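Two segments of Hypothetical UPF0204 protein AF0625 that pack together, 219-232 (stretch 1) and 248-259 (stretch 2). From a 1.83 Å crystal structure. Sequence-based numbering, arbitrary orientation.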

# COMPACT_ATOMS: atom_id res chain seq x y z
N ALA A 219 -4.40 11.94 5.62
CA ALA A 219 -5.70 12.23 6.20
C ALA A 219 -5.79 13.63 6.78
O ALA A 219 -4.78 14.27 7.07
N LYS A 220 -7.02 14.09 6.96
CA LYS A 220 -7.26 15.41 7.52
C LYS A 220 -6.59 15.59 8.88
O LYS A 220 -6.21 16.70 9.24
N TYR A 221 -6.43 14.51 9.65
CA TYR A 221 -5.81 14.64 10.97
C TYR A 221 -4.32 14.98 10.90
O TYR A 221 -3.70 15.30 11.91
N THR A 222 -3.75 14.95 9.69
CA THR A 222 -2.33 15.27 9.51
C THR A 222 -2.10 16.71 9.03
O THR A 222 -0.96 17.18 9.02
N PHE A 223 -3.17 17.40 8.63
CA PHE A 223 -3.06 18.77 8.10
C PHE A 223 -2.13 19.73 8.84
O PHE A 223 -1.28 20.37 8.22
N GLU A 224 -2.30 19.84 10.15
CA GLU A 224 -1.50 20.75 10.96
C GLU A 224 -0.01 20.44 11.02
O GLU A 224 0.80 21.31 11.34
N HIS A 225 0.34 19.19 10.72
CA HIS A 225 1.74 18.78 10.77
C HIS A 225 2.41 18.68 9.41
O HIS A 225 3.61 18.44 9.32
N LEU A 226 1.63 18.85 8.35
CA LEU A 226 2.17 18.78 6.99
C LEU A 226 2.87 20.09 6.65
O LEU A 226 2.46 21.15 7.11
N THR A 227 3.93 20.00 5.86
CA THR A 227 4.65 21.18 5.41
C THR A 227 4.77 21.05 3.89
O THR A 227 4.61 19.95 3.36
N ALA A 228 5.04 22.15 3.21
CA ALA A 228 5.17 22.10 1.76
C ALA A 228 6.33 21.17 1.39
O ALA A 228 6.24 20.42 0.43
N GLU A 229 7.42 21.22 2.17
CA GLU A 229 8.58 20.38 1.88
C GLU A 229 8.30 18.89 2.09
O GLU A 229 8.81 18.05 1.36
N PHE A 230 7.50 18.57 3.10
CA PHE A 230 7.17 17.18 3.35
C PHE A 230 6.35 16.66 2.17
O PHE A 230 6.55 15.54 1.71
N LEU A 231 5.41 17.47 1.68
CA LEU A 231 4.60 17.06 0.55
C LEU A 231 5.45 16.86 -0.70
O LEU A 231 5.18 15.97 -1.50
N VAL A 232 6.48 17.69 -0.87
CA VAL A 232 7.37 17.54 -2.02
C VAL A 232 8.10 16.21 -1.93
O VAL A 232 8.29 15.52 -2.93
N LYS A 248 -13.65 18.60 -0.20
CA LYS A 248 -14.59 18.78 0.90
C LYS A 248 -13.89 18.60 2.25
O LYS A 248 -14.45 18.90 3.30
N SER A 249 -12.65 18.13 2.20
CA SER A 249 -11.87 17.90 3.41
C SER A 249 -10.79 18.95 3.65
O SER A 249 -10.60 19.40 4.78
N VAL A 250 -10.08 19.33 2.60
CA VAL A 250 -9.01 20.32 2.72
C VAL A 250 -9.52 21.73 3.02
O VAL A 250 -10.55 22.16 2.50
N ASN A 251 -8.78 22.45 3.85
CA ASN A 251 -9.13 23.83 4.19
C ASN A 251 -8.16 24.73 3.43
O ASN A 251 -7.21 24.25 2.82
N SER A 252 -8.40 26.04 3.47
CA SER A 252 -7.54 26.97 2.76
C SER A 252 -6.09 26.92 3.25
O SER A 252 -5.17 27.19 2.48
N ALA A 253 -5.89 26.57 4.51
CA ALA A 253 -4.54 26.50 5.06
C ALA A 253 -3.74 25.39 4.40
O ALA A 253 -2.61 25.60 3.96
N VAL A 254 -4.33 24.20 4.33
CA VAL A 254 -3.64 23.07 3.73
C VAL A 254 -3.55 23.23 2.21
O VAL A 254 -2.59 22.77 1.59
N LYS A 255 -4.54 23.89 1.60
CA LYS A 255 -4.50 24.10 0.16
C LYS A 255 -3.31 24.97 -0.21
O LYS A 255 -2.74 24.85 -1.29
N LYS A 256 -2.91 25.84 0.71
CA LYS A 256 -1.77 26.72 0.47
C LYS A 256 -0.48 25.91 0.36
O LYS A 256 0.30 26.10 -0.57
N ILE A 257 -0.26 25.00 1.31
CA ILE A 257 0.96 24.20 1.28
C ILE A 257 0.90 23.21 0.13
O ILE A 257 1.93 22.83 -0.42
N VAL A 258 -0.30 22.78 -0.24
CA VAL A 258 -0.45 21.86 -1.36
C VAL A 258 0.02 22.58 -2.63
O VAL A 258 0.82 22.05 -3.39
N ASN A 259 -0.49 23.79 -2.83
CA ASN A 259 -0.11 24.59 -4.00
C ASN A 259 1.38 24.91 -3.98
O ASN A 259 2.02 24.92 -5.03

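Phe223 from the first stretch and Ile257 from the second are the two residues with the most area covered, 94 and 91 Å² of the 466 Å² total buried between these segments. No direct hydrogen bond crosses the contact; most of its side-chain pairs are apolar.

The CA-to-CB bond of Phe223 points toward the second stretch, and an m rotamer (chi1 -71°, chi2 -7°) lays its ring against Ser249, Val250, Asn251 and Val254. Val254, also directed inward and in the p rotamer, covers one face: its CG1 lies 4.1 Å from the ring centroid and only 10° off the normal, the geometry of a CH-pi contact, while its CG2 is 3.7 Å from Phe223 CD1. At the ring edge, near the plane, Ser249 O approaches Phe223 CE2 to 3.3 Å. Val250 points its CB away, yet its CG1 still reaches Phe223 CZ at 4.0 Å. Beside the ring, Lys220 CB rests 3.6 Å from Ser249 OG, which is hydrogen-bonded elsewhere in the structure.

Ile257 forms the second centre. Its chi1 of 67° (p) and chi2 of 178° (t) extend CD1 to within 3.6 Å of Leu226 CB, and its CG1 lies 4.0 Å from Leu231 CD1. Both leucines point inward in the mt conformation. Leu231 CD1 also meets Val258 CG2 at 4.0 Å. The backbones come closest at Ala228, whose CB points sideways: the CA atoms of Ala228 and Ile257 are 4.7 Å apart, and Ala228 CB is 3.9 Å from Ile257 O.

A polar link runs through Asn251. This residue (chi1 49°, p) caps its helix, with OD1 accepting from Val254 N at 2.7 Å. Its ND2 donates to water 1 (2.9 Å to the water O), which in turn donates to Glu224 OE2 (3.0 Å from the same O), so a single water bridges the two stretches.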

# COMPACT_ATOMS: atom_id res chain seq x y z
CB ALA A 219 -6.01 11.21 7.30
CB LYS A 220 -8.77 15.66 7.63
CG LYS A 220 -9.15 16.81 8.54
CD LYS A 220 -10.61 17.23 8.35
CE LYS A 220 -11.14 17.93 9.59
NZ LYS A 220 -10.22 18.98 10.10
CB TYR A 221 -6.05 13.38 11.83
CG TYR A 221 -5.36 12.11 11.39
CD1 TYR A 221 -3.98 11.95 11.52
CD2 TYR A 221 -6.10 11.04 10.86
CE1 TYR A 221 -3.35 10.77 11.13
CE2 TYR A 221 -5.47 9.86 10.47
CZ TYR A 221 -4.10 9.73 10.60
OH TYR A 221 -3.46 8.57 10.21
CB THR A 222 -1.68 14.34 8.47
OG1 THR A 222 -2.14 14.69 7.16
CG2 THR A 222 -2.04 12.89 8.75
CB PHE A 223 -4.44 19.44 7.99
CG PHE A 223 -5.33 18.88 6.90
CD1 PHE A 223 -4.84 17.96 5.98
CD2 PHE A 223 -6.65 19.31 6.80
CE1 PHE A 223 -5.67 17.46 4.97
CE2 PHE A 223 -7.49 18.82 5.79
CZ PHE A 223 -6.99 17.89 4.88
CB GLU A 224 -2.04 20.80 12.40
CG GLU A 224 -3.46 21.32 12.55
CD GLU A 224 -4.50 20.39 11.93
OE1 GLU A 224 -4.29 19.16 11.95
OE2 GLU A 224 -5.53 20.91 11.44
CB HIS A 225 1.85 17.44 11.50
CG HIS A 225 1.58 17.54 12.97
ND1 HIS A 225 2.44 18.16 13.85
CD2 HIS A 225 0.54 17.10 13.72
CE1 HIS A 225 1.95 18.10 15.07
NE2 HIS A 225 0.79 17.47 15.02
CB LEU A 226 1.06 18.56 5.97
CG LEU A 226 0.24 17.27 5.94
CD1 LEU A 226 -0.87 17.44 4.91
CD2 LEU A 226 1.13 16.08 5.59
CB THR A 227 6.07 21.27 6.00
OG1 THR A 227 6.82 20.11 5.61
CG2 THR A 227 6.00 21.35 7.53
CB ALA A 228 5.41 23.49 1.21
CB GLU A 229 9.79 20.82 2.71
CG GLU A 229 11.06 20.02 2.43
CD GLU A 229 11.34 19.87 0.93
OE1 GLU A 229 11.43 20.90 0.22
OE2 GLU A 229 11.48 18.71 0.47
CB PHE A 230 6.35 17.04 4.64
CG PHE A 230 6.15 15.61 5.07
CD1 PHE A 230 7.21 14.87 5.57
CD2 PHE A 230 4.90 15.00 4.96
CE1 PHE A 230 7.04 13.54 5.96
CE2 PHE A 230 4.72 13.68 5.34
CZ PHE A 230 5.78 12.95 5.84
CB LEU A 231 3.49 18.09 0.27
CG LEU A 231 2.33 18.08 1.26
CD1 LEU A 231 1.28 19.11 0.83
CD2 LEU A 231 1.70 16.68 1.31
CB VAL A 232 8.41 18.69 -2.09
CG1 VAL A 232 9.52 18.33 -3.06
CG2 VAL A 232 7.72 19.97 -2.52
CB LYS A 248 -15.74 17.78 0.77
CG LYS A 248 -16.75 17.85 1.91
CD LYS A 248 -17.96 16.95 1.67
CE LYS A 248 -18.79 17.42 0.49
NZ LYS A 248 -20.05 16.64 0.35
CB SER A 249 -11.23 16.50 3.34
OG SER A 249 -10.52 16.20 4.52
CB VAL A 250 -8.15 20.38 1.43
CG1 VAL A 250 -7.62 18.98 1.09
CG2 VAL A 250 -8.97 20.94 0.28
CB ASN A 251 -9.03 24.07 5.70
CG ASN A 251 -7.73 23.58 6.28
OD1 ASN A 251 -6.65 23.86 5.76
ND2 ASN A 251 -7.81 22.84 7.38
CB SER A 252 -8.09 28.39 2.88
OG SER A 252 -8.61 28.63 4.17
CB ALA A 253 -4.60 26.28 6.57
CB VAL A 254 -4.33 21.72 4.10
CG1 VAL A 254 -5.70 21.63 3.47
CG2 VAL A 254 -3.44 20.55 3.68
CB LYS A 255 -5.80 24.75 -0.34
CG LYS A 255 -7.03 23.86 -0.20
CD LYS A 255 -8.15 24.26 -1.16
CE LYS A 255 -8.64 25.68 -0.90
NZ LYS A 255 -9.72 26.06 -1.86
CB LYS A 256 -1.65 27.74 1.60
CG LYS A 256 -0.49 28.72 1.41
CD LYS A 256 -0.37 29.67 2.59
CE LYS A 256 0.83 30.59 2.44
NZ LYS A 256 0.97 31.50 3.61
CB ILE A 257 1.20 23.47 2.61
CG1 ILE A 257 0.13 22.40 2.83
CG2 ILE A 257 1.20 24.47 3.76
CD1 ILE A 257 0.34 21.60 4.10
CB VAL A 258 -1.92 21.40 -1.54
CG1 VAL A 258 -2.16 20.91 -2.97
CG2 VAL A 258 -2.23 20.29 -0.55
CB ASN A 259 -0.93 25.88 -4.04
CG ASN A 259 -2.36 25.65 -4.51
OD1 ASN A 259 -3.19 26.56 -4.48
ND2 ASN A 259 -2.64 24.44 -4.96
O HOH W 1 -5.34 22.57 8.93